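Local coordinates for secreted protein ASP-2 (Necator americanus, PDB 1U53) that is of uncertain molecular function but belongs to the secreted PR-1 (CAP) family and serves as a vaccine antigen against human hookworm infection, at residues Lys46-Lys51 / Cys181-Asn186; Lys61-Asn66 / Val160-Pro165. All blocks are in the same frame, centred on the assembly; numbering follows the deposited sequence.

Contact 1. Residues Lys46-Lys51 / Cys181-Asn186; sequences KAAKMK and CSKCEN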
ATOM      1  N   LYS A  46      -3.924  17.153   3.737  1.00 13.82           N
ATOM      2  CA  LYS A  46      -4.078  16.444   5.012  1.00 14.15           C
ATOM      3  C   LYS A  46      -5.335  15.605   4.976  1.00 13.63           C
ATOM      4  O   LYS A  46      -6.323  15.954   4.299  1.00 13.61           O
ATOM      5  CB  LYS A  46      -4.135  17.407   6.206  1.00 13.13           C
ATOM      6  CG  LYS A  46      -2.835  18.206   6.344  1.00 14.57           C
ATOM      7  CD  LYS A  46      -2.947  19.298   7.437  1.00 17.27           C
ATOM      8  CE  LYS A  46      -1.611  20.061   7.532  1.00 20.51           C
ATOM      9  NZ  LYS A  46      -1.657  21.120   8.569  1.00 25.76           N
ATOM     10  N   ALA A  47      -5.295  14.512   5.733  1.00 11.41           N
ATOM     11  CA  ALA A  47      -6.356  13.501   5.716  1.00 11.67           C
ATOM     12  C   ALA A  47      -7.037  13.568   7.062  1.00 13.21           C
ATOM     13  O   ALA A  47      -6.342  13.509   8.099  1.00 12.47           O
ATOM     14  CB  ALA A  47      -5.770  12.110   5.500  1.00 13.71           C
ATOM     15  N   ALA A  48      -8.372  13.577   7.052  1.00 13.42           N
ATOM     16  CA  ALA A  48      -9.146  13.760   8.296  1.00 14.51           C
ATOM     17  C   ALA A  48      -9.286  12.482   9.122  1.00 16.27           C
ATOM     18  O   ALA A  48      -9.596  12.548  10.322  1.00 14.93           O
ATOM     19  CB  ALA A  48     -10.558  14.278   7.961  1.00 16.02           C
ATOM     20  N   LYS A  49      -9.125  11.325   8.477  1.00 14.62           N
ATOM     21  CA  LYS A  49      -9.366  10.031   9.143  1.00 16.79           C
ATOM     22  C   LYS A  49      -8.629   8.895   8.435  1.00 14.25           C
ATOM     23  O   LYS A  49      -9.230   7.860   8.026  1.00 15.82           O
ATOM     24  CB  LYS A  49     -10.862   9.721   9.272  1.00 17.45           C
ATOM     25  CG  LYS A  49     -11.657   9.684   7.975  1.00 21.31           C
ATOM     26  CD  LYS A  49     -13.172   9.424   8.277  1.00 21.78           C
ATOM     27  CE  LYS A  49     -13.379   8.049   8.906  1.00 25.26           C
ATOM     28  NZ  LYS A  49     -14.894   7.771   9.100  1.00 26.52           N
ATOM     29  N   MET A  50      -7.323   9.092   8.240  1.00 12.17           N
ATOM     30  CA  MET A  50      -6.532   8.036   7.605  1.00 12.51           C
ATOM     31  C   MET A  50      -6.358   6.871   8.589  1.00 12.85           C
ATOM     32  O   MET A  50      -5.828   7.045   9.706  1.00 14.56           O
ATOM     33  CB  MET A  50      -5.169   8.628   7.226  1.00 12.98           C
ATOM     34  CG  MET A  50      -4.231   7.650   6.571  1.00 14.25           C
ATOM     35  SD  MET A  50      -4.727   7.163   4.902  1.00 12.62           S
ATOM     36  CE  MET A  50      -4.337   8.634   3.946  1.00 13.35           C
ATOM     37  N   LYS A  51      -6.772   5.675   8.172  1.00 14.11           N
ATOM     38  CA  LYS A  51      -6.804   4.566   9.114  1.00 14.65           C
ATOM     39  C   LYS A  51      -5.451   3.844   9.160  1.00 13.79           C
ATOM     40  O   LYS A  51      -4.751   3.728   8.138  1.00 13.10           O
ATOM     41  CB  LYS A  51      -7.957   3.608   8.760  1.00 17.77           C
ATOM     42  CG  LYS A  51      -9.315   4.348   8.654  1.00 20.13           C
ATOM     43  CD  LYS A  51     -10.492   3.348   8.698  1.00 19.55           C
ATOM     44  CE  LYS A  51     -11.859   4.091   8.904  1.00 21.69           C
ATOM     45  NZ  LYS A  51     -12.955   3.098   8.701  1.00 24.01           N
ATOM     46  N   CYS A 181      -6.958  13.495  12.106  1.00 20.12           N
ATOM     47  CA  CYS A 181      -7.820  12.987  13.172  1.00 22.48           C
ATOM     48  C   CYS A 181      -9.116  13.768  13.452  1.00 22.96           C
ATOM     49  O   CYS A 181      -9.854  13.447  14.403  1.00 23.33           O
ATOM     50  CB  CYS A 181      -7.050  12.818  14.476  1.00 23.74           C
ATOM     51  SG  CYS A 181      -5.993  11.316  14.580  1.00 26.01           S
ATOM     52  N   SER A 182      -9.402  14.764  12.622  1.00 21.46           N
ATOM     53  CA  SER A 182     -10.577  15.605  12.845  1.00 21.46           C
ATOM     54  C   SER A 182     -11.880  14.873  12.624  1.00 21.54           C
ATOM     55  O   SER A 182     -12.934  15.346  13.086  1.00 21.69           O
ATOM     56  CB  SER A 182     -10.527  16.860  11.994  1.00 20.98           C
ATOM     57  OG  SER A 182     -10.437  16.545  10.617  1.00 21.76           O
ATOM     58  N   LYS A 183     -11.847  13.737  11.930  1.00 20.97           N
ATOM     59  CA  LYS A 183     -13.033  12.888  11.836  1.00 22.57           C
ATOM     60  C   LYS A 183     -12.801  11.528  12.468  1.00 23.23           C
ATOM     61  O   LYS A 183     -13.406  10.541  12.084  1.00 22.67           O
ATOM     62  CB  LYS A 183     -13.505  12.731  10.380  1.00 24.96           C
ATOM     63  CG  LYS A 183     -13.873  14.028   9.662  1.00 26.29           C
ATOM     64  CD  LYS A 183     -15.247  14.509  10.044  1.00 28.85           C
ATOM     65  CE  LYS A 183     -16.066  14.851   8.787  1.00 30.37           C
ATOM     66  NZ  LYS A 183     -16.488  13.640   8.062  1.00 32.12           N
ATOM     67  N   CYS A 184     -11.911  11.500  13.458  1.00 24.25           N
ATOM     68  CA  CYS A 184     -11.501  10.274  14.100  1.00 25.49           C
ATOM     69  C   CYS A 184     -11.727  10.401  15.607  1.00 25.72           C
ATOM     70  O   CYS A 184     -11.281  11.361  16.229  1.00 27.88           O
ATOM     71  CB  CYS A 184     -10.012  10.017  13.806  1.00 26.21           C
ATOM     72  SG  CYS A 184      -9.387   8.568  14.558  1.00 29.66           S
ATOM     73  N   GLU A 185     -12.425   9.438  16.189  1.00 25.37           N
ATOM     74  CA  GLU A 185     -12.609   9.406  17.638  1.00 27.82           C
ATOM     75  C   GLU A 185     -11.563   8.540  18.351  1.00 26.05           C
ATOM     76  O   GLU A 185     -11.424   8.611  19.573  1.00 26.96           O
ATOM     77  CB  GLU A 185     -14.021   8.896  17.990  1.00 29.47           C
ATOM     78  CG  GLU A 185     -14.132   7.388  18.201  1.00 31.83           C
ATOM     79  CD  GLU A 185     -15.550   6.966  18.558  1.00 31.64           C
ATOM     80  OE1 GLU A 185     -16.493   7.595  17.997  1.00 32.79           O
ATOM     81  OE2 GLU A 185     -15.727   6.017  19.377  1.00 32.59           O
ATOM     82  N   ASN A 186     -10.854   7.708  17.595  1.00 23.08           N
ATOM     83  CA  ASN A 186      -9.800   6.852  18.159  1.00 23.24           C
ATOM     84  C   ASN A 186      -8.503   7.200  17.442  1.00 23.77           C
ATOM     85  O   ASN A 186      -8.045   6.435  16.606  1.00 24.93           O
ATOM     86  CB  ASN A 186     -10.106   5.355  17.940  1.00 24.74           C
ATOM     87  CG  ASN A 186     -11.404   4.892  18.622  1.00 26.04           C
ATOM     88  OD1 ASN A 186     -11.658   5.171  19.793  1.00 26.13           O
ATOM     89  ND2 ASN A 186     -12.199   4.125  17.886  1.00 28.53           N
TER
HETATM   90  O   HOH W   1      -6.367  11.291   9.953  1.00 17.15           O
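Ala48 packs against the first residues of a type I beta turn, Cys181 to Cys184, where its methyl rests against two neighbouring side chains of the turn. CB lies 3.5 Å from OG of Ser182 and 3.7 Å from CG of Lys183. A methyl suits the place because it touches both without holding the backbones apart. Ser182 OG is itself hydrogen-bonded to the carbonyl of Glu179, so it meets Ala48 as a packing partner. The side chains of Lys49 and Lys183 meet through their hydrocarbon parts. They run past one another at a slant, CD of Lys49 resting 3.9 Å from CB of Lys183, while CB and CE of Lys49 skirt the Lys183 carbonyl oxygen. Lys49 CG sits between its own N and carbonyl carbon (chi1 58°), and a bend at chi3 keeps CE beside that oxygen. The ammonium groups stay apart, NZ of Lys49 lying 6.2 Å from NZ of Lys183, and the latter forms a salt bridge with Glu176.

The direct bond is between backbones: N of Lys183, third residue of the turn, donates to Ala48 O at 3.0 Å, nearly straight at 165° at the hydrogen but with the donor tilted 35° from the carbonyl plane. Beside it a water joins three backbone atoms: it donates to Ala47 O at 2.9 Å and accepts from Met50 N and, at 3.1 Å, from Cys181 N. Disulfides from Cys181 to Cys187 and from Cys184 to Cys194 tie the turn into the cysteine-rich C-terminal region. The contact thus fastens that region to the loop after helix 14-32 chiefly through main-chain groups, the lysines adding aliphatic cover while Glu176 would offset some of their like-charge repulsion.

Contact 2. Residues Lys61-Asn66 / Val160-Pro165; sequences KTAMNN and VCQYGP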
ATOM      1  N   LYS A  61      -1.539 -14.807   2.331  1.00 13.40           N
ATOM      2  CA  LYS A  61      -1.695 -16.100   1.662  1.00 14.04           C
ATOM      3  C   LYS A  61      -2.090 -15.893   0.242  1.00 11.34           C
ATOM      4  O   LYS A  61      -1.514 -16.491  -0.645  1.00 14.89           O
ATOM      5  CB  LYS A  61      -2.813 -16.887   2.330  1.00 17.40           C
ATOM      6  CG  LYS A  61      -3.155 -18.170   1.626  1.00 20.50           C
ATOM      7  CD  LYS A  61      -4.404 -18.774   2.244  1.00 25.84           C
ATOM      8  CE  LYS A  61      -4.783 -20.078   1.543  1.00 27.04           C
ATOM      9  NZ  LYS A  61      -3.664 -21.115   1.518  1.00 30.87           N
ATOM     10  N   THR A  62      -3.061 -15.025   0.004  1.00 11.19           N
ATOM     11  CA  THR A  62      -3.447 -14.780  -1.410  1.00 11.01           C
ATOM     12  C   THR A  62      -2.388 -13.986  -2.198  1.00 13.83           C
ATOM     13  O   THR A  62      -2.180 -14.217  -3.377  1.00 14.35           O
ATOM     14  CB  THR A  62      -4.864 -14.147  -1.532  1.00 13.54           C
ATOM     15  OG1 THR A  62      -5.062 -13.117  -0.562  1.00 12.54           O
ATOM     16  CG2 THR A  62      -5.931 -15.263  -1.345  1.00 14.12           C
ATOM     17  N   ALA A  63      -1.686 -13.066  -1.540  1.00 12.07           N
ATOM     18  CA  ALA A  63      -0.556 -12.406  -2.210  1.00 11.59           C
ATOM     19  C   ALA A  63       0.499 -13.426  -2.619  1.00 12.05           C
ATOM     20  O   ALA A  63       1.044 -13.404  -3.756  1.00 12.51           O
ATOM     21  CB  ALA A  63       0.045 -11.331  -1.292  1.00 12.32           C
ATOM     22  N   MET A  64       0.792 -14.349  -1.702  1.00 10.78           N
ATOM     23  CA  MET A  64       1.652 -15.500  -1.967  1.00 11.83           C
ATOM     24  C   MET A  64       1.228 -16.333  -3.163  1.00 13.02           C
ATOM     25  O   MET A  64       2.072 -16.755  -3.970  1.00 13.84           O
ATOM     26  CB  MET A  64       1.741 -16.406  -0.707  1.00 11.85           C
ATOM     27  CG  MET A  64       2.693 -17.578  -0.907  1.00 13.75           C
ATOM     28  SD  MET A  64       2.693 -18.571   0.614  1.00 17.10           S
ATOM     29  CE  MET A  64       1.047 -19.274   0.576  1.00 17.40           C
ATOM     30  N   ASN A  65      -0.079 -16.620  -3.271  1.00 12.06           N
ATOM     31  CA  ASN A  65      -0.573 -17.402  -4.380  1.00 12.87           C
ATOM     32  C   ASN A  65      -0.197 -16.743  -5.714  1.00 12.77           C
ATOM     33  O   ASN A  65       0.032 -17.433  -6.689  1.00 14.18           O
ATOM     34  CB  ASN A  65      -2.094 -17.548  -4.299  1.00 14.32           C
ATOM     35  CG  ASN A  65      -2.539 -18.442  -3.162  1.00 14.69           C
ATOM     36  OD1 ASN A  65      -1.721 -19.143  -2.569  1.00 17.30           O
ATOM     37  ND2 ASN A  65      -3.829 -18.382  -2.809  1.00 14.48           N
ATOM     38  N   ASN A  66      -0.166 -15.407  -5.759  1.00 12.00           N
ATOM     39  CA  ASN A  66       0.276 -14.709  -6.959  1.00 12.18           C
ATOM     40  C   ASN A  66       1.781 -14.807  -7.081  1.00 13.07           C
ATOM     41  O   ASN A  66       2.314 -15.333  -8.070  1.00 12.46           O
ATOM     42  CB  ASN A  66      -0.164 -13.226  -6.880  1.00 12.01           C
ATOM     43  CG  ASN A  66       0.227 -12.405  -8.121  1.00 12.37           C
ATOM     44  OD1 ASN A  66       1.129 -12.777  -8.859  1.00 13.78           O
ATOM     45  ND2 ASN A  66      -0.461 -11.267  -8.340  1.00 12.99           N
ATOM     46  N   VAL A 160       4.456  -9.031  -4.124  1.00 11.18           N
ATOM     47  CA  VAL A 160       3.040  -8.755  -4.250  1.00 10.02           C
ATOM     48  C   VAL A 160       2.516  -8.361  -2.889  1.00 10.82           C
ATOM     49  O   VAL A 160       2.710  -9.081  -1.921  1.00 11.43           O
ATOM     50  CB  VAL A 160       2.314 -10.048  -4.712  1.00 11.39           C
ATOM     51  CG1 VAL A 160       0.784  -9.840  -4.828  1.00 13.13           C
ATOM     52  CG2 VAL A 160       2.829 -10.489  -6.062  1.00 12.44           C
ATOM     53  N   CYS A 161       1.819  -7.217  -2.803  1.00 10.11           N
ATOM     54  CA  CYS A 161       1.026  -6.902  -1.601  1.00  8.94           C
ATOM     55  C   CYS A 161      -0.464  -6.889  -1.943  1.00  9.71           C
ATOM     56  O   CYS A 161      -0.837  -6.441  -3.032  1.00 10.75           O
ATOM     57  CB  CYS A 161       1.359  -5.509  -1.072  1.00  8.87           C
ATOM     58  SG  CYS A 161       2.934  -5.468  -0.172  1.00 11.46           S
ATOM     59  N   GLN A 162      -1.303  -7.402  -1.053  1.00 10.15           N
ATOM     60  CA  GLN A 162      -2.745  -7.241  -1.267  1.00 10.32           C
ATOM     61  C   GLN A 162      -3.332  -6.443  -0.100  1.00 10.92           C
ATOM     62  O   GLN A 162      -2.726  -6.340   0.951  1.00 12.29           O
ATOM     63  CB  GLN A 162      -3.458  -8.590  -1.505  1.00  9.20           C
ATOM     64  CG  GLN A 162      -3.105  -9.112  -2.894  1.00 10.56           C
ATOM     65  CD  GLN A 162      -3.535 -10.553  -3.185  1.00 11.47           C
ATOM     66  OE1 GLN A 162      -4.162 -11.187  -2.344  1.00 12.97           O
ATOM     67  NE2 GLN A 162      -3.216 -11.059  -4.400  1.00 11.49           N
ATOM     68  N   TYR A 163      -4.544  -5.915  -0.314  1.00  9.68           N
ATOM     69  CA  TYR A 163      -5.079  -4.789   0.466  1.00  9.47           C
ATOM     70  C   TYR A 163      -6.575  -5.011   0.700  1.00 10.28           C
ATOM     71  O   TYR A 163      -7.346  -5.151  -0.292  1.00 12.45           O
ATOM     72  CB  TYR A 163      -4.923  -3.524  -0.396  1.00 10.23           C
ATOM     73  CG  TYR A 163      -3.478  -3.125  -0.565  1.00  9.08           C
ATOM     74  CD1 TYR A 163      -2.882  -2.244   0.332  1.00  9.06           C
ATOM     75  CD2 TYR A 163      -2.728  -3.586  -1.645  1.00 10.48           C
ATOM     76  CE1 TYR A 163      -1.516  -1.886   0.167  1.00  9.52           C
ATOM     77  CE2 TYR A 163      -1.360  -3.218  -1.822  1.00 10.66           C
ATOM     78  CZ  TYR A 163      -0.794  -2.351  -0.952  1.00 10.29           C
ATOM     79  OH  TYR A 163       0.540  -2.047  -1.134  1.00 10.48           O
ATOM     80  N   GLY A 164      -6.981  -5.046   1.975  1.00 10.49           N
ATOM     81  CA  GLY A 164      -8.410  -5.259   2.396  1.00 13.47           C
ATOM     82  C   GLY A 164      -8.962  -4.057   3.113  1.00 13.49           C
ATOM     83  O   GLY A 164      -8.359  -3.664   4.078  1.00 13.47           O
ATOM     84  N   PRO A 165     -10.274  -3.801   2.954  1.00 12.37           N
ATOM     85  CA  PRO A 165     -10.935  -3.803   1.658  1.00 13.51           C
ATOM     86  C   PRO A 165     -10.177  -3.200   0.514  1.00 14.43           C
ATOM     87  O   PRO A 165      -9.317  -2.341   0.726  1.00 15.51           O
ATOM     88  CB  PRO A 165     -12.262  -3.081   1.874  1.00 13.92           C
ATOM     89  CG  PRO A 165     -12.310  -2.680   3.256  1.00 17.29           C
ATOM     90  CD  PRO A 165     -11.029  -3.053   3.981  1.00 15.63           C
TER
HETATM   91  O   HOH W   2      -3.880 -13.838  -5.553  1.00 13.88           O
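Gln162 reaches from strand 157-164 to helix 57-67 and accepts a hydrogen bond at its OE1 from Thr62 OG1 (2.8 Å). This is helix-on-sheet packing within the alpha-beta-alpha sandwich of the CAP fold, the short segment axes 7.4 Å apart and running in broadly opposite directions, at 143°. The hydroxyl approaches OE1 close to the line of the C=O bond, and the two side chains meet at about a right angle. Gln162 is suited to the task because its chain, extended beyond CG, is long enough to bring the amide to the helix.

Next to the amide, Ala63 turns its small CB toward the strand, 3.9 Å from Val160 CG1 and 3.5 Å from Val160 O; a methyl lets the helix lie close to the backbone. Val160 crosses Asn66 at about a right angle, its CG2 branch 3.8 Å from Asn66 CG.

Outside this shell, Val59 O is a second acceptor for the Thr62 hydroxyl, so two oxygens share or compete for its single hydrogen, while Tyr158 OH holds Asn66 OD1. Glu85 OE2, on the adjoining strand 84-90, takes bonds from both Asn66 ND2 and Gln162 NE2, so one carboxylate oxygen probably orients the two buried amides. A water completes the link, accepting from Gln162 NE2 at 3.1 Å and donating to Thr62 O at 2.8 Å.

Contact 2 belongs to the core of the sandwich and contact 1 to the partly buried junction between the loop after helix 14-32 and the C-terminal region; they lie on opposite sides of the chain's centre, their own centres about 26 Å apart. In sequence, the helix and strand of contact 2 are nested within the loop that contact 1 closes, but no element is common to the two. Regular secondary structure meets in contact 2, where buried amides, a hydroxyl and a shared carboxylate satisfy one another. Contact 1 pairs two irregular loops, relying on backbone bonding, two disulfides rooted in the turn and lysines whose charged ends can lie toward the surface. Each also contains a bridging water.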